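Local atomic coordinates of glycerol-3-phosphate dehydrogenase [NAD(+)] 1 (Saccharomyces cerevisiae, PDB entry 4FGW), a protein that catalyses the NADH-dependent reduction of dihydroxyacetone phosphate to sn-glycerol 3-phosphate, the route by which yeast makes and accumulates glycerol under hyperosmotic stress. Residues I342-V347 and Q368-N373. Sequence-based numbering, arbitrary orientation.
Sequences ITCKEV and QIVYNN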
loop_
_atom_site.group_PDB
_atom_site.type_symbol
_atom_site.label_atom_id
_atom_site.label_comp_id
_atom_site.label_asym_id
_atom_site.label_seq_id
_atom_site.Cartn_x
_atom_site.Cartn_y
_atom_site.Cartn_z
ATOM N N ILE A 342 12.078 -6.784 -18.244
ATOM C CA ILE A 342 12.854 -5.857 -19.066
ATOM C C ILE A 342 13.220 -4.615 -18.235
ATOM O O ILE A 342 14.377 -4.197 -18.240
ATOM C CB ILE A 342 12.098 -5.519 -20.390
ATOM C CG1 ILE A 342 11.982 -6.764 -21.300
ATOM C CG2 ILE A 342 12.752 -4.372 -21.157
ATOM C CD1 ILE A 342 10.548 -7.179 -21.623
ATOM N N THR A 343 12.239 -4.052 -17.510
ATOM C CA THR A 343 12.396 -2.855 -16.682
ATOM C C THR A 343 13.516 -2.961 -15.648
ATOM O O THR A 343 14.317 -2.029 -15.556
ATOM C CB THR A 343 11.051 -2.377 -16.128
ATOM O OG1 THR A 343 10.102 -2.377 -17.192
ATOM C CG2 THR A 343 11.129 -0.975 -15.524
ATOM N N CYS A 344 13.615 -4.102 -14.918
ATOM C CA CYS A 344 14.681 -4.289 -13.925
ATOM C C CYS A 344 16.091 -4.235 -14.537
ATOM O O CYS A 344 17.018 -3.767 -13.872
ATOM C CB CYS A 344 14.464 -5.525 -13.052
ATOM S SG CYS A 344 14.808 -7.104 -13.866
ATOM N N LYS A 345 16.225 -4.637 -15.824
ATOM C CA LYS A 345 17.470 -4.571 -16.584
ATOM C C LYS A 345 17.729 -3.115 -17.009
ATOM O O LYS A 345 18.845 -2.624 -16.832
ATOM C CB LYS A 345 17.400 -5.505 -17.810
ATOM C CG LYS A 345 18.640 -5.508 -18.690
ATOM C CD LYS A 345 18.494 -6.526 -19.819
ATOM C CE LYS A 345 19.262 -6.170 -21.070
ATOM N NZ LYS A 345 20.730 -6.205 -20.858
ATOM N N GLU A 346 16.695 -2.439 -17.570
ATOM C CA GLU A 346 16.729 -1.049 -18.055
ATOM C C GLU A 346 17.055 -0.050 -16.930
ATOM O O GLU A 346 17.823 0.887 -17.154
ATOM C CB GLU A 346 15.390 -0.666 -18.704
ATOM C CG GLU A 346 15.077 -1.339 -20.033
ATOM C CD GLU A 346 13.781 -0.896 -20.692
ATOM O OE1 GLU A 346 13.609 -1.188 -21.899
ATOM O OE2 GLU A 346 12.945 -0.242 -20.022
ATOM N N VAL A 347 16.456 -0.249 -15.729
ATOM C CA VAL A 347 16.686 0.582 -14.541
ATOM C C VAL A 347 18.149 0.410 -14.109
ATOM O O VAL A 347 18.851 1.408 -13.929
ATOM C CB VAL A 347 15.668 0.277 -13.402
ATOM C CG1 VAL A 347 16.039 0.981 -12.100
ATOM C CG2 VAL A 347 14.261 0.668 -13.823
ATOM N N GLN A 368 19.457 -8.890 -10.261
ATOM C CA GLN A 368 20.458 -9.923 -9.977
ATOM C C GLN A 368 19.870 -11.336 -9.943
ATOM O O GLN A 368 20.532 -12.277 -10.382
ATOM C CB GLN A 368 21.229 -9.617 -8.676
ATOM C CG GLN A 368 22.103 -8.351 -8.701
ATOM C CD GLN A 368 23.232 -8.337 -9.716
ATOM O OE1 GLN A 368 23.753 -9.373 -10.142
ATOM N NE2 GLN A 368 23.670 -7.144 -10.096
ATOM N N ILE A 369 18.639 -11.480 -9.419
ATOM C CA ILE A 369 17.921 -12.757 -9.335
ATOM C C ILE A 369 17.484 -13.211 -10.741
ATOM O O ILE A 369 17.726 -14.361 -11.115
ATOM C CB ILE A 369 16.726 -12.664 -8.328
ATOM C CG1 ILE A 369 17.232 -12.563 -6.869
ATOM C CG2 ILE A 369 15.744 -13.840 -8.485
ATOM C CD1 ILE A 369 16.213 -11.932 -5.869
ATOM N N VAL A 370 16.841 -12.295 -11.500
ATOM C CA VAL A 370 16.303 -12.517 -12.847
ATOM C C VAL A 370 17.380 -12.841 -13.889
ATOM O O VAL A 370 17.273 -13.867 -14.565
ATOM C CB VAL A 370 15.365 -11.354 -13.295
ATOM C CG1 VAL A 370 14.950 -11.494 -14.761
ATOM C CG2 VAL A 370 14.133 -11.252 -12.395
ATOM N N TYR A 371 18.395 -11.968 -14.033
ATOM C CA TYR A 371 19.446 -12.107 -15.049
ATOM C C TYR A 371 20.600 -12.995 -14.679
ATOM O O TYR A 371 20.975 -13.867 -15.464
ATOM C CB TYR A 371 19.890 -10.739 -15.579
ATOM C CG TYR A 371 18.807 -10.112 -16.422
ATOM C CD1 TYR A 371 17.806 -9.335 -15.841
ATOM C CD2 TYR A 371 18.708 -10.390 -17.781
ATOM C CE1 TYR A 371 16.765 -8.813 -16.601
ATOM C CE2 TYR A 371 17.674 -9.868 -18.553
ATOM C CZ TYR A 371 16.705 -9.078 -17.959
ATOM O OH TYR A 371 15.691 -8.559 -18.726
ATOM N N ASN A 372 21.166 -12.786 -13.493
ATOM C CA ASN A 372 22.257 -13.620 -13.007
ATOM C C ASN A 372 21.614 -14.730 -12.155
ATOM O O ASN A 372 20.396 -14.892 -12.227
ATOM C CB ASN A 372 23.296 -12.757 -12.274
ATOM C CG ASN A 372 23.778 -11.592 -13.126
ATOM O OD1 ASN A 372 24.207 -11.759 -14.274
ATOM N ND2 ASN A 372 23.648 -10.381 -12.617
ATOM N N ASN A 373 22.339 -15.469 -11.350
ATOM C CA ASN A 373 21.636 -16.519 -10.640
ATOM C C ASN A 373 21.669 -16.378 -9.154
ATOM O O ASN A 373 21.975 -17.314 -8.439
ATOM C CB ASN A 373 22.108 -17.894 -11.069
ATOM C CG ASN A 373 21.406 -18.369 -12.304
ATOM O OD1 ASN A 373 21.863 -18.132 -13.423
ATOM N ND2 ASN A 373 20.269 -19.020 -12.118
#
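Tyr371 lays its ring against Lys345 and Cys344 in a mostly apolar helix-helix contact within the helical C-terminal domain, joining helix 340-354 to helix 361-371. Lys345 CG is anti to its backbone N (chi1 179°) and lies over one face of the ring, displaced toward the rim. Lys345 CB lies 3.6 Å from Tyr371 CE1 and Lys345 CD 3.6 Å from Tyr371 CZ, so the chain crosses the hydroxyl-bearing part of the ring at about a right angle. Lys345 NZ turns off to a salt bridge with Glu349; at 5.8 Å from the Tyr371 ring centroid, any cation-pi pull is slight. Cys344 SG comes to the ring edge instead, in the ring plane and 3.8 Å from Tyr371 CE1, a sulfur-aromatic contact; the same sulfur lies 4.3 Å from Val370 CB, on the buried side. Tyr371 OH hydrogen-bonds to Leu341 O and lies 3.9 Å from Ile342 CA. The side chain of Ile342 is about 3 Å from that of Gln339, which probably binds NAD(+). The tyrosine thus meets the lysine methylenes with a face and the sulfur with an edge, mainly by van der Waals contact, while its hydroxyl is tied to the backbone of helix 340-354, which would limit movement of the ring tip.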